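Local structure of hypothetical bacterial outer membrane protein (Bacteroides fragilis, 3RWX) at residues S149-I155 / L180-G186. The protein is a putative outer-membrane lipoprotein of unknown function, built from two calycin-like beta-barrel domains and possibly involved in transport. Sequence-based numbering, arbitrary orientation. Where two conformers were deposited one is given.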
ATOM      1  N   SER A 149      -5.808 -35.658   9.336  1.00 22.90           N
ATOM      2  CA  SER A 149      -6.839 -36.110   8.392  1.00 23.11           C
ATOM      3  C   SER A 149      -8.140 -35.311   8.453  1.00 21.96           C
ATOM      4  O   SER A 149      -9.093 -35.682   7.821  1.00 22.80           O
ATOM      5  CB  SER A 149      -7.192 -37.591   8.694  1.00 23.40           C
ATOM      6  OG  SER A 149      -7.551 -37.720  10.067  1.00 22.87           O
ATOM      7  N   THR A 150      -8.198 -34.248   9.237  1.00 21.10           N
ATOM      8  CA  THR A 150      -9.403 -33.448   9.344  1.00 20.21           C
ATOM      9  C   THR A 150      -9.345 -32.217   8.475  1.00 19.43           C
ATOM     10  O   THR A 150      -8.356 -31.500   8.468  1.00 18.38           O
ATOM     11  CB  THR A 150      -9.619 -33.006  10.809  1.00 20.66           C
ATOM     12  OG1 THR A 150     -10.061 -34.139  11.566  1.00 21.07           O
ATOM     13  CG2 THR A 150     -10.668 -31.867  10.920  1.00 19.87           C
ATOM     14  N   THR A 151     -10.424 -31.955   7.755  1.00 19.75           N
ATOM     15  CA  THR A 151     -10.602 -30.654   7.103  1.00 19.49           C
ATOM     16  C   THR A 151     -11.913 -30.061   7.601  1.00 19.57           C
ATOM     17  O   THR A 151     -12.991 -30.676   7.521  1.00 19.75           O
ATOM     18  CB  THR A 151     -10.640 -30.761   5.572  1.00 19.73           C
ATOM     19  OG1 THR A 151      -9.454 -31.418   5.108  1.00 20.81           O
ATOM     20  CG2 THR A 151     -10.728 -29.368   4.939  1.00 18.52           C
ATOM     21  N   TYR A 152     -11.812 -28.854   8.124  1.00 19.26           N
ATOM     22  CA  TYR A 152     -12.942 -28.212   8.765  1.00 19.45           C
ATOM     23  C   TYR A 152     -13.880 -27.579   7.740  1.00 19.68           C
ATOM     24  O   TYR A 152     -13.512 -27.407   6.580  1.00 18.74           O
ATOM     25  CB  TYR A 152     -12.430 -27.175   9.745  1.00 19.54           C
ATOM     26  CG  TYR A 152     -11.718 -27.771  10.942  1.00 19.46           C
ATOM     27  CD1 TYR A 152     -12.420 -28.390  11.953  1.00 22.59           C
ATOM     28  CD2 TYR A 152     -10.347 -27.718  11.058  1.00 22.13           C
ATOM     29  CE1 TYR A 152     -11.765 -28.956  13.071  1.00 22.90           C
ATOM     30  CE2 TYR A 152      -9.686 -28.261  12.174  1.00 22.22           C
ATOM     31  CZ  TYR A 152     -10.408 -28.876  13.167  1.00 21.13           C
ATOM     32  OH  TYR A 152      -9.771 -29.392  14.250  1.00 23.45           O
ATOM     33  N   PRO A 153     -15.109 -27.241   8.165  1.00 19.44           N
ATOM     34  CA  PRO A 153     -15.935 -26.489   7.242  1.00 19.80           C
ATOM     35  C   PRO A 153     -15.266 -25.164   6.822  1.00 19.69           C
ATOM     36  O   PRO A 153     -14.477 -24.590   7.575  1.00 19.12           O
ATOM     37  CB  PRO A 153     -17.225 -26.249   8.044  1.00 19.91           C
ATOM     38  CG  PRO A 153     -17.295 -27.374   8.994  1.00 19.37           C
ATOM     39  CD  PRO A 153     -15.845 -27.592   9.391  1.00 19.67           C
ATOM     40  N   ASP A 154     -15.560 -24.734   5.607  1.00 19.98           N
ATOM     41  CA  ASP A 154     -15.105 -23.447   5.127  1.00 20.96           C
ATOM     42  C   ASP A 154     -15.535 -22.313   6.050  1.00 21.21           C
ATOM     43  O   ASP A 154     -16.654 -22.298   6.531  1.00 21.06           O
ATOM     44  CB  ASP A 154     -15.642 -23.180   3.719  1.00 21.14           C
ATOM     45  CG  ASP A 154     -14.979 -24.058   2.671  1.00 23.40           C
ATOM     46  OD1 ASP A 154     -13.802 -24.445   2.860  1.00 24.94           O
ATOM     47  OD2 ASP A 154     -15.625 -24.366   1.651  1.00 25.67           O
ATOM     48  N   ILE A 155     -14.613 -21.394   6.294  1.00 21.42           N
ATOM     49  CA  ILE A 155     -14.917 -20.157   6.940  1.00 22.64           C
ATOM     50  C   ILE A 155     -15.072 -19.106   5.848  1.00 23.64           C
ATOM     51  O   ILE A 155     -14.156 -18.893   5.057  1.00 23.72           O
ATOM     52  CB  ILE A 155     -13.751 -19.721   7.890  1.00 22.21           C
ATOM     53  CG1 ILE A 155     -13.586 -20.706   9.046  1.00 22.55           C
ATOM     54  CG2 ILE A 155     -14.000 -18.313   8.435  1.00 21.45           C
ATOM     55  CD1 ILE A 155     -12.213 -20.611   9.730  1.00 20.67           C
ATOM     56  N   LEU A 180     -13.848 -20.819  13.332  1.00 26.91           N
ATOM     57  CA  LEU A 180     -13.652 -22.199  12.980  1.00 27.04           C
ATOM     58  C   LEU A 180     -14.667 -23.074  13.674  1.00 27.95           C
ATOM     59  O   LEU A 180     -14.799 -22.992  14.869  1.00 29.16           O
ATOM     60  CB  LEU A 180     -12.242 -22.608  13.388  1.00 26.31           C
ATOM     61  CG  LEU A 180     -11.822 -24.016  12.969  1.00 26.73           C
ATOM     62  CD1 LEU A 180     -11.820 -24.176  11.444  1.00 23.57           C
ATOM     63  CD2 LEU A 180     -10.463 -24.345  13.590  1.00 24.86           C
ATOM     64  N   ASN A 181     -15.387 -23.915  12.945  1.00 28.61           N
ATOM     65  CA  ASN A 181     -16.316 -24.838  13.587  1.00 29.53           C
ATOM     66  C   ASN A 181     -15.825 -26.243  13.482  1.00 29.75           C
ATOM     67  O   ASN A 181     -14.972 -26.535  12.647  1.00 29.92           O
ATOM     68  CB  ASN A 181     -17.684 -24.759  12.942  1.00 30.72           C
ATOM     69  CG  ASN A 181     -18.366 -23.420  13.171  1.00 32.74           C
ATOM     70  OD1 ASN A 181     -18.092 -22.704  14.134  1.00 34.38           O
ATOM     71  ND2 ASN A 181     -19.258 -23.087  12.279  1.00 35.01           N
ATOM     72  N   SER A 182     -16.386 -27.128  14.300  1.00 30.24           N
ATOM     73  CA  SER A 182     -15.983 -28.528  14.309  0.50 30.36           C
ATOM     74  C   SER A 182     -16.338 -29.235  13.017  1.00 30.30           C
ATOM     75  O   SER A 182     -17.264 -28.845  12.319  1.00 30.24           O
ATOM     76  CB  SER A 182     -16.654 -29.269  15.457  0.50 30.61           C
ATOM     77  OG  SER A 182     -16.390 -28.612  16.673  0.50 32.52           O
ATOM     78  N   SER A 183     -15.585 -30.287  12.732  1.00 31.26           N
ATOM     79  CA  SER A 183     -15.838 -31.202  11.650  1.00 32.91           C
ATOM     80  C   SER A 183     -16.463 -32.459  12.241  1.00 34.66           C
ATOM     81  O   SER A 183     -16.327 -32.740  13.436  1.00 34.91           O
ATOM     82  CB  SER A 183     -14.503 -31.542  10.973  1.00 32.72           C
ATOM     83  OG  SER A 183     -14.458 -32.874  10.497  1.00 34.20           O
ATOM     84  N   GLN A 184     -17.139 -33.235  11.409  1.00 36.61           N
ATOM     85  CA  GLN A 184     -17.608 -34.542  11.841  1.00 38.52           C
ATOM     86  C   GLN A 184     -16.451 -35.399  12.376  1.00 38.45           C
ATOM     87  O   GLN A 184     -16.643 -36.193  13.285  1.00 39.09           O
ATOM     88  CB  GLN A 184     -18.322 -35.266  10.695  1.00 39.48           C
ATOM     89  CG  GLN A 184     -19.661 -34.630  10.334  1.00 44.11           C
ATOM     90  CD  GLN A 184     -20.383 -35.341   9.182  1.00 49.97           C
ATOM     91  OE1 GLN A 184     -20.318 -36.570   9.056  1.00 52.03           O
ATOM     92  NE2 GLN A 184     -21.083 -34.561   8.340  1.00 52.45           N
ATOM     93  N   THR A 185     -15.255 -35.216  11.826  1.00 38.27           N
ATOM     94  CA  THR A 185     -14.087 -36.022  12.201  1.00 38.51           C
ATOM     95  C   THR A 185     -13.201 -35.408  13.309  1.00 38.26           C
ATOM     96  O   THR A 185     -12.174 -35.993  13.674  1.00 38.50           O
ATOM     97  CB  THR A 185     -13.195 -36.336  10.939  1.00 38.27           C
ATOM     98  OG1 THR A 185     -12.427 -35.178  10.567  1.00 38.21           O
ATOM     99  CG2 THR A 185     -14.058 -36.769   9.747  1.00 38.77           C
ATOM    100  N   GLY A 186     -13.570 -34.244  13.841  1.00 37.94           N
ATOM    101  CA  GLY A 186     -12.756 -33.621  14.884  1.00 37.43           C
ATOM    102  C   GLY A 186     -13.221 -32.260  15.381  1.00 37.21           C
ATOM    103  O   GLY A 186     -13.853 -31.498  14.653  1.00 36.71           O
TER
HETATM  104  O   HOH W   1     -12.791 -34.003   7.897  1.00 34.66           O
HETATM  105  O   HOH W   2     -15.123 -23.787  10.264  1.00 17.60           O
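Thr150 and Thr185 meet through their hydroxyls: chi1 of -74° puts Thr150 OG1 beside its backbone N, chi1 of 76° puts Thr185 OG1 between the backbone N and the carbonyl carbon, and these two settings bring the oxygens within bonding distance. The side chains run antiparallel alongside each other, and a hydrogen bond of 2.8 Å joins Thr150 OG1 to Thr185 OG1. A threonine suits each end, its short side chain keeping near the backbone a hydroxyl that can give or accept, while its methyl adds an apolar surface. Thr185 OG1 also bonds a water that accepts from Thr151 N, so the two segments are linked directly and through solvent. The same torsion at Thr150 turns its methyl CG2 over the centre of the Tyr152 ring, 3.7 Å above the plane. Over the other face lies Leu180 CD2, nearer the ring's margin than its centre, and Leu180 CD1 packs 3.5 Å from Tyr152 CB, the two side chains crossing at about a right angle. The buried tyrosine ring is thus sandwiched between two aliphatic groups, while its OH reaches Arg187 O in a hydrogen bond. Ile155 CD1 extends the apolar patch, 4.0 Å from Leu180 CD1. The ring of Pro153 packs through CD on Asn181 O and Ser182 O, 3.5 Å from each, while a second water bridges Pro153 O to Asn181 N. Ser183 OG takes the N-H of Thr185, two residues on, at 2.8 Å. In this way the edge strand 150-151 of the second calycin-like domain, with the residues after it, is joined to a loop that has little regular structure of its own, the loop making here a type I beta turn, Ser183 to Gly186, that begins with an ST turn.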